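CREG-like beta-barrel domain-containing protein (Agrobacterium tumefaciens, PDB 3DNH) is of unknown function but has a CREG-like beta-barrel related to pyridoxamine 5'-phosphate oxidases, and so may bind a flavin such as FMN. Local coordinates at residues A80-E84 / T144-R148; L176-L182 / R240-K245. All coordinates share one frame; numbering follows the deposited sequence.

Contact 1 (A80-E84 / T144-R148)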
ATOM      1  N   ALA A  80      -3.302   7.210  15.118  1.00 39.56           N
ATOM      2  CA  ALA A  80      -4.441   7.702  15.923  1.00 38.93           C
ATOM      3  C   ALA A  80      -4.060   8.949  16.706  1.00 38.55           C
ATOM      4  O   ALA A  80      -4.770   9.972  16.624  1.00 39.14           O
ATOM      5  CB  ALA A  80      -4.965   6.633  16.866  1.00 38.80           C
ATOM      6  N   ARG A  81      -2.944   8.860  17.458  1.00 37.66           N
ATOM      7  CA  ARG A  81      -2.391   9.978  18.197  1.00 37.31           C
ATOM      8  C   ARG A  81      -2.185  11.171  17.277  1.00 37.34           C
ATOM      9  O   ARG A  81      -2.613  12.291  17.613  1.00 36.32           O
ATOM     10  CB  ARG A  81      -1.047   9.598  18.860  1.00 36.74           C
ATOM     11  CG  ARG A  81      -0.501  10.558  19.985  1.00 37.11           C
ATOM     12  CD  ARG A  81       0.336  11.756  19.464  1.00 38.08           C
ATOM     13  NE  ARG A  81       1.290  11.342  18.414  1.00 40.43           N
ATOM     14  CZ  ARG A  81       2.472  10.792  18.643  1.00 38.21           C
ATOM     15  NH1 ARG A  81       2.893  10.596  19.898  1.00 37.01           N
ATOM     16  NH2 ARG A  81       3.245  10.445  17.621  1.00 38.84           N
ATOM     17  N   ASN A  82      -1.497  10.946  16.152  1.00 37.06           N
ATOM     18  CA  ASN A  82      -1.148  12.051  15.242  1.00 38.46           C
ATOM     19  C   ASN A  82      -2.407  12.776  14.802  1.00 39.46           C
ATOM     20  O   ASN A  82      -2.483  14.017  14.880  1.00 39.42           O
ATOM     21  CB  ASN A  82      -0.340  11.570  14.025  1.00 38.83           C
ATOM     22  CG  ASN A  82       1.064  11.129  14.386  1.00 37.97           C
ATOM     23  OD1 ASN A  82       1.549  11.439  15.463  1.00 38.02           O
ATOM     24  ND2 ASN A  82       1.717  10.369  13.492  1.00 33.92           N
HETATM   25  N   MSE A  83      -3.404  11.989  14.397  1.00 40.14           N
HETATM   26  CA  MSE A  83      -4.703  12.502  13.984  1.00 42.73           C
HETATM   27  C   MSE A  83      -5.474  13.273  15.079  1.00 43.11           C
HETATM   28  O   MSE A  83      -6.180  14.218  14.762  1.00 42.53           O
HETATM   29  CB  MSE A  83      -5.556  11.373  13.397  1.00 42.61           C
HETATM   30  CG  MSE A  83      -5.065  10.907  12.025  1.00 43.80           C
HETATM   31 SE   MSE A  83      -6.221   9.581  11.165  0.90 48.49          SE
HETATM   32  CE  MSE A  83      -5.833   7.992  12.301  1.00 41.87           C
ATOM     33  N   GLU A  84      -5.316  12.893  16.353  1.00 44.27           N
ATOM     34  CA  GLU A  84      -5.823  13.726  17.476  1.00 45.85           C
ATOM     35  C   GLU A  84      -5.186  15.109  17.427  1.00 45.91           C
ATOM     36  O   GLU A  84      -5.870  16.121  17.515  1.00 46.79           O
ATOM     37  CB  GLU A  84      -5.505  13.130  18.862  1.00 45.53           C
ATOM     38  CG  GLU A  84      -6.496  12.136  19.450  1.00 48.85           C
ATOM     39  CD  GLU A  84      -7.982  12.460  19.166  1.00 54.63           C
ATOM     40  OE1 GLU A  84      -8.665  13.019  20.059  1.00 55.24           O
ATOM     41  OE2 GLU A  84      -8.473  12.122  18.047  1.00 57.39           O
ATOM     42  N   THR A 144     -11.299   1.258  20.025  1.00 45.38           N
ATOM     43  CA  THR A 144     -11.469   1.306  18.567  1.00 44.64           C
ATOM     44  C   THR A 144     -11.914   2.734  18.203  1.00 43.67           C
ATOM     45  O   THR A 144     -12.799   3.291  18.860  1.00 42.32           O
ATOM     46  CB  THR A 144     -12.465   0.202  18.018  1.00 45.28           C
ATOM     47  OG1 THR A 144     -13.839   0.561  18.245  1.00 50.55           O
ATOM     48  CG2 THR A 144     -12.234  -1.141  18.643  1.00 43.67           C
ATOM     49  N   ARG A 145     -11.267   3.331  17.199  1.00 42.84           N
ATOM     50  CA  ARG A 145     -11.608   4.689  16.700  1.00 41.55           C
ATOM     51  C   ARG A 145     -12.013   4.655  15.224  1.00 41.15           C
ATOM     52  O   ARG A 145     -11.392   3.980  14.420  1.00 39.56           O
ATOM     53  CB  ARG A 145     -10.453   5.667  16.890  1.00 41.33           C
ATOM     54  CG  ARG A 145     -10.163   5.982  18.351  1.00 42.76           C
ATOM     55  CD  ARG A 145      -9.323   7.212  18.529  1.00 41.74           C
ATOM     56  NE  ARG A 145      -8.943   7.314  19.935  1.00 43.71           N
ATOM     57  CZ  ARG A 145      -7.928   8.041  20.389  1.00 44.78           C
ATOM     58  NH1 ARG A 145      -7.191   8.761  19.551  1.00 44.95           N
ATOM     59  NH2 ARG A 145      -7.654   8.044  21.685  1.00 44.32           N
ATOM     60  N   LEU A 146     -13.038   5.415  14.886  1.00 40.42           N
ATOM     61  CA  LEU A 146     -13.644   5.369  13.566  1.00 40.95           C
ATOM     62  C   LEU A 146     -13.581   6.760  12.910  1.00 40.06           C
ATOM     63  O   LEU A 146     -13.976   7.747  13.519  1.00 38.91           O
ATOM     64  CB  LEU A 146     -15.080   4.974  13.779  1.00 42.20           C
ATOM     65  CG  LEU A 146     -15.850   4.153  12.774  1.00 46.50           C
ATOM     66  CD1 LEU A 146     -14.972   3.543  11.688  1.00 49.12           C
ATOM     67  CD2 LEU A 146     -16.592   3.096  13.608  1.00 48.62           C
ATOM     68  N   TYR A 147     -13.113   6.835  11.667  1.00 39.79           N
ATOM     69  CA  TYR A 147     -12.901   8.147  11.002  1.00 40.16           C
ATOM     70  C   TYR A 147     -13.440   8.128   9.591  1.00 40.01           C
ATOM     71  O   TYR A 147     -13.351   7.125   8.956  1.00 39.76           O
ATOM     72  CB  TYR A 147     -11.420   8.402  10.840  1.00 39.53           C
ATOM     73  CG  TYR A 147     -10.589   8.287  12.080  1.00 40.63           C
ATOM     74  CD1 TYR A 147     -10.197   9.427  12.791  1.00 39.84           C
ATOM     75  CD2 TYR A 147     -10.110   7.043  12.491  1.00 40.60           C
ATOM     76  CE1 TYR A 147      -9.375   9.321  13.923  1.00 40.06           C
ATOM     77  CE2 TYR A 147      -9.343   6.926  13.588  1.00 39.43           C
ATOM     78  CZ  TYR A 147      -8.965   8.062  14.305  1.00 39.67           C
ATOM     79  OH  TYR A 147      -8.171   7.889  15.383  1.00 42.40           O
ATOM     80  N   ARG A 148     -13.947   9.248   9.072  1.00 39.59           N
ATOM     81  CA  ARG A 148     -14.126   9.309   7.618  1.00 39.78           C
ATOM     82  C   ARG A 148     -13.255  10.403   7.014  1.00 39.11           C
ATOM     83  O   ARG A 148     -12.902  11.404   7.678  1.00 39.10           O
ATOM     84  CB  ARG A 148     -15.624   9.384   7.187  1.00 40.31           C
ATOM     85  CG  ARG A 148     -16.349  10.548   7.753  1.00 39.82           C
ATOM     86  CD  ARG A 148     -17.745  10.763   7.131  1.00 38.92           C
ATOM     87  NE  ARG A 148     -18.714   9.752   7.512  1.00 37.29           N
ATOM     88  CZ  ARG A 148     -19.527   9.829   8.572  1.00 39.59           C
ATOM     89  NH1 ARG A 148     -19.498  10.865   9.409  1.00 36.29           N
ATOM     90  NH2 ARG A 148     -20.365   8.840   8.817  1.00 38.02           N
TER
HETATM   91  O   HOH W   1      -7.346   9.869  16.659  1.00 34.51           O
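Ala-80 and Glu-84 on the helix meet Arg-145 and Tyr-147 on the strand at a single water, which all four residues grip. The water donates to Ala-80 O at 2.6 Å and to Glu-84 OE2 at 2.9 Å. It accepts from Arg-145 NH1 at 3.1 Å and from Tyr-147 OH at 2.5 Å, lying in the plane of both the guanidinium and the phenol ring. The carbonyl of Ala-80 also takes the backbone N-H of Glu-84, so this oxygen accepts both the helical N-H and a water hydrogen.

The direct ion pair is weaker. Glu-84 OE2 stands 3.9 Å from Arg-145 NH1, well out of the guanidinium plane, so charge alone acts between them. The two side chains run roughly perpendicular, and their flat groups are turned 61° apart. A bend at chi2 folds the Glu-84 carboxylate back towards the water. The same oxygen also pairs with Arg-115 of strand 106-115, which helps to fix the acid.

On the apolar side of the contact, Met-83, a selenomethionine, lies over one face of Tyr-147 in a Met-aromatic contact. Its selenium sits 4.3 Å from the ring centroid, 14° off the normal. A turn at chi3 (-72°) swings CE over the rim beside the hydroxyl, where it makes a CH-pi contact 3.7 Å from Tyr-147 CZ. The ring of Phe-71, from strand 69-74, also meets Tyr-147.

Helix 78-85 is thus fastened to barrel strand 144-157 without any direct hydrogen bond between the two segments. With two donors and two acceptors, the water is fully coordinated, which fixes the phenol hydroxyl's direction, while the two arginines around Glu-84 probably stabilise its ionised form.

Contact 2 (L176-L182 / R240-K245); sequences LSGAEEL and RVETLK
Glu-181 and Leu-182, in the first turn of helix 180-194, make the two direct hydrogen bonds to segment 240-245. Leu-244 N donates to Glu-181 OE2 over 3.1 Å with an angle of 160° at the hydrogen, reaching the oxygen from above the carboxylate plane. In the other direction, Leu-182 N gives a 3.3 Å bond to Glu-242 O. That carbonyl also receives a CA-H...O contact from Ala-179 CA at 3.5 Å, and a water donates to it. The same water donates to Gly-178 O and accepts from Glu-181 N, so it bridges the start of the helix to the other segment.

Around the turn, charge pairing dominates. Within segment 240-245, Arg-240 NE meets Glu-242 OE2 at 3.1 Å, almost straight and in the guanidinium plane, on the oxygen's anti side but tilted out of the carboxylate plane. Arg-240 NH1 bonds Asp-175 O, while NH2 comes to 2.8 Å from Ser-177 O in the type II turn Leu-176 to Ala-179, where Gly-178 takes a positive phi.

The apolar part centres on Leu-182 and Val-241. Leu-182, whose chi1 of 177° turns CG away from the backbone N, lays both methyls against Val-241 CG1, CD1 at 4.1 Å, and Phe-247 of helix 244-254 backs both residues. Val-241 O is buried here without a polar partner.

Each segment therefore serves the other's helix start: an acid from one and a carbonyl from the other accept first-turn amides, alongside Thr-243 OG1, which caps Gln-246 N. Glu-181's negative charge probably interacts favourably with the N-terminal end of helix 244-254, whose amides carry partial positive charge.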
ATOM      1  N   LEU A 176     -26.637  11.691  -4.097  1.00 35.60           N
ATOM      2  CA  LEU A 176     -27.801  10.942  -3.602  1.00 36.94           C
ATOM      3  C   LEU A 176     -29.122  11.721  -3.713  1.00 37.73           C
ATOM      4  O   LEU A 176     -30.184  11.142  -3.512  1.00 38.70           O
ATOM      5  CB  LEU A 176     -27.587  10.408  -2.176  1.00 35.87           C
ATOM      6  CG  LEU A 176     -26.331   9.535  -1.866  1.00 37.10           C
ATOM      7  CD1 LEU A 176     -26.318   9.059  -0.411  1.00 42.05           C
ATOM      8  CD2 LEU A 176     -26.136   8.375  -2.799  1.00 34.58           C
ATOM      9  N   SER A 177     -29.037  13.021  -4.026  1.00 39.29           N
ATOM     10  CA  SER A 177     -30.200  13.908  -4.247  1.00 39.41           C
ATOM     11  C   SER A 177     -31.041  13.384  -5.369  1.00 38.81           C
ATOM     12  O   SER A 177     -30.498  12.990  -6.393  1.00 39.39           O
ATOM     13  CB  SER A 177     -29.732  15.286  -4.679  1.00 40.30           C
ATOM     14  OG  SER A 177     -28.721  15.719  -3.820  1.00 44.26           O
ATOM     15  N   GLY A 178     -32.358  13.368  -5.192  1.00 38.00           N
ATOM     16  CA  GLY A 178     -33.252  12.864  -6.242  1.00 36.90           C
ATOM     17  C   GLY A 178     -33.495  11.368  -6.144  1.00 36.94           C
ATOM     18  O   GLY A 178     -34.464  10.870  -6.701  1.00 36.75           O
ATOM     19  N   ALA A 179     -32.635  10.667  -5.406  1.00 35.74           N
ATOM     20  CA  ALA A 179     -32.678   9.192  -5.254  1.00 36.90           C
ATOM     21  C   ALA A 179     -33.101   8.681  -3.868  1.00 37.11           C
ATOM     22  O   ALA A 179     -32.867   7.514  -3.562  1.00 35.89           O
ATOM     23  CB  ALA A 179     -31.319   8.577  -5.608  1.00 34.41           C
ATOM     24  N   GLU A 180     -33.767   9.517  -3.064  1.00 38.00           N
ATOM     25  CA  GLU A 180     -34.186   9.083  -1.718  1.00 39.26           C
ATOM     26  C   GLU A 180     -35.007   7.795  -1.710  1.00 39.46           C
ATOM     27  O   GLU A 180     -34.843   6.987  -0.806  1.00 39.25           O
ATOM     28  CB  GLU A 180     -34.913  10.183  -0.933  1.00 40.40           C
ATOM     29  CG  GLU A 180     -35.567  11.271  -1.761  1.00 43.04           C
ATOM     30  CD  GLU A 180     -34.552  12.187  -2.425  1.00 44.81           C
ATOM     31  OE1 GLU A 180     -34.478  12.155  -3.663  1.00 45.64           O
ATOM     32  OE2 GLU A 180     -33.823  12.922  -1.726  1.00 47.96           O
ATOM     33  N   GLU A 181     -35.876   7.598  -2.713  1.00 39.61           N
ATOM     34  CA  GLU A 181     -36.642   6.345  -2.827  1.00 40.08           C
ATOM     35  C   GLU A 181     -35.755   5.093  -2.927  1.00 39.89           C
ATOM     36  O   GLU A 181     -35.971   4.112  -2.191  1.00 40.80           O
ATOM     37  CB  GLU A 181     -37.658   6.399  -3.986  1.00 40.11           C
ATOM     38  CG  GLU A 181     -37.855   5.013  -4.630  1.00 43.47           C
ATOM     39  CD  GLU A 181     -39.252   4.738  -5.148  1.00 46.41           C
ATOM     40  OE1 GLU A 181     -40.084   5.677  -5.155  1.00 50.62           O
ATOM     41  OE2 GLU A 181     -39.512   3.573  -5.541  1.00 46.82           O
ATOM     42  N   LEU A 182     -34.768   5.109  -3.829  1.00 39.48           N
ATOM     43  CA  LEU A 182     -33.771   4.012  -3.924  1.00 39.31           C
ATOM     44  C   LEU A 182     -33.006   3.806  -2.616  1.00 39.44           C
ATOM     45  O   LEU A 182     -32.782   2.680  -2.161  1.00 38.38           O
ATOM     46  CB  LEU A 182     -32.737   4.349  -5.005  1.00 39.30           C
ATOM     47  CG  LEU A 182     -31.605   3.336  -5.176  1.00 38.15           C
ATOM     48  CD1 LEU A 182     -32.126   2.049  -5.810  1.00 33.34           C
ATOM     49  CD2 LEU A 182     -30.468   3.923  -6.026  1.00 40.22           C
ATOM     50  N   ARG A 240     -28.331   6.469 -14.585  1.00 38.50           N
ATOM     51  CA  ARG A 240     -28.446   6.773 -13.153  1.00 38.23           C
ATOM     52  C   ARG A 240     -29.792   6.263 -12.693  1.00 38.36           C
ATOM     53  O   ARG A 240     -30.778   6.409 -13.400  1.00 36.49           O
ATOM     54  CB  ARG A 240     -28.355   8.303 -12.927  1.00 39.03           C
ATOM     55  CG  ARG A 240     -28.556   8.781 -11.490  1.00 38.45           C
ATOM     56  CD  ARG A 240     -28.578  10.338 -11.372  1.00 40.35           C
ATOM     57  NE  ARG A 240     -29.138  10.734 -10.078  1.00 40.39           N
ATOM     58  CZ  ARG A 240     -28.459  10.730  -8.934  1.00 38.31           C
ATOM     59  NH1 ARG A 240     -27.188  10.351  -8.909  1.00 40.01           N
ATOM     60  NH2 ARG A 240     -29.060  11.074  -7.813  1.00 35.26           N
ATOM     61  N   VAL A 241     -29.844   5.703 -11.498  1.00 39.17           N
ATOM     62  CA  VAL A 241     -31.064   5.044 -10.990  1.00 40.40           C
ATOM     63  C   VAL A 241     -31.585   5.816  -9.757  1.00 40.56           C
ATOM     64  O   VAL A 241     -30.817   6.185  -8.876  1.00 38.13           O
ATOM     65  CB  VAL A 241     -30.768   3.547 -10.670  1.00 40.92           C
ATOM     66  CG1 VAL A 241     -31.824   2.963  -9.750  1.00 41.13           C
ATOM     67  CG2 VAL A 241     -30.704   2.753 -11.995  1.00 41.64           C
ATOM     68  N   GLU A 242     -32.886   6.105  -9.719  1.00 39.99           N
ATOM     69  CA  GLU A 242     -33.394   7.001  -8.657  1.00 40.55           C
ATOM     70  C   GLU A 242     -34.516   6.393  -7.828  1.00 40.06           C
ATOM     71  O   GLU A 242     -34.738   6.765  -6.669  1.00 38.77           O
ATOM     72  CB  GLU A 242     -33.800   8.355  -9.248  1.00 41.11           C
ATOM     73  CG  GLU A 242     -32.594   9.277  -9.425  1.00 40.98           C
ATOM     74  CD  GLU A 242     -32.983  10.660  -9.879  1.00 42.99           C
ATOM     75  OE1 GLU A 242     -34.117  10.849 -10.413  1.00 43.11           O
ATOM     76  OE2 GLU A 242     -32.135  11.567  -9.706  1.00 45.89           O
ATOM     77  N   THR A 243     -35.150   5.388  -8.416  1.00 40.56           N
ATOM     78  CA  THR A 243     -36.301   4.738  -7.819  1.00 40.97           C
ATOM     79  C   THR A 243     -36.145   3.247  -7.834  1.00 41.14           C
ATOM     80  O   THR A 243     -35.274   2.681  -8.531  1.00 40.51           O
ATOM     81  CB  THR A 243     -37.612   5.096  -8.570  1.00 41.31           C
ATOM     82  OG1 THR A 243     -37.568   4.551  -9.897  1.00 41.19           O
ATOM     83  CG2 THR A 243     -37.814   6.606  -8.632  1.00 40.83           C
ATOM     84  N   LEU A 244     -37.009   2.587  -7.075  1.00 41.44           N
ATOM     85  CA  LEU A 244     -36.979   1.136  -7.033  1.00 41.37           C
ATOM     86  C   LEU A 244     -37.368   0.560  -8.396  1.00 40.45           C
ATOM     87  O   LEU A 244     -36.727  -0.379  -8.878  1.00 39.76           O
ATOM     88  CB  LEU A 244     -37.914   0.605  -5.944  1.00 42.24           C
ATOM     89  CG  LEU A 244     -37.910  -0.915  -5.764  1.00 43.34           C
ATOM     90  CD1 LEU A 244     -36.626  -1.350  -5.072  1.00 47.07           C
ATOM     91  CD2 LEU A 244     -39.099  -1.315  -4.931  1.00 45.50           C
ATOM     92  N   LYS A 245     -38.425   1.111  -9.000  1.00 39.92           N
ATOM     93  CA  LYS A 245     -38.829   0.701 -10.343  1.00 39.83           C
ATOM     94  C   LYS A 245     -37.641   0.774 -11.293  1.00 39.07           C
ATOM     95  O   LYS A 245     -37.403  -0.168 -12.042  1.00 38.24           O
ATOM     96  CB  LYS A 245     -39.987   1.550 -10.905  1.00 40.23           C
ATOM     97  CG  LYS A 245     -40.599   0.906 -12.148  1.00 43.46           C
ATOM     98  CD  LYS A 245     -42.021   1.390 -12.463  1.00 46.25           C
ATOM     99  CE  LYS A 245     -42.822   0.267 -13.101  1.00 49.30           C
ATOM    100  NZ  LYS A 245     -42.820  -0.951 -12.232  1.00 50.82           N
TER
HETATM  101  O   HOH W   2     -36.351   8.934  -5.640  1.00 45.12           O

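Read from the N terminus, the chain enters helix 78-85 after barrel strand 69-74 and then runs through strands 88-93 and 106-115 and helices 121-131 and 135-138. Contact 1 closes this excursion of 59 residues at the last barrel strand, 144-157. Only later does contact 2 open. It closes a second loop of 57 residues holding most of helix 180-194, helix 199-206 and the three-stranded antiparallel sheet. The loops follow in series, neither crossing nor nesting. With centres 33 Å apart, the contacts do not touch: one ties helix 78-85 to the barrel, the other joins two helix starts in the C-terminal part.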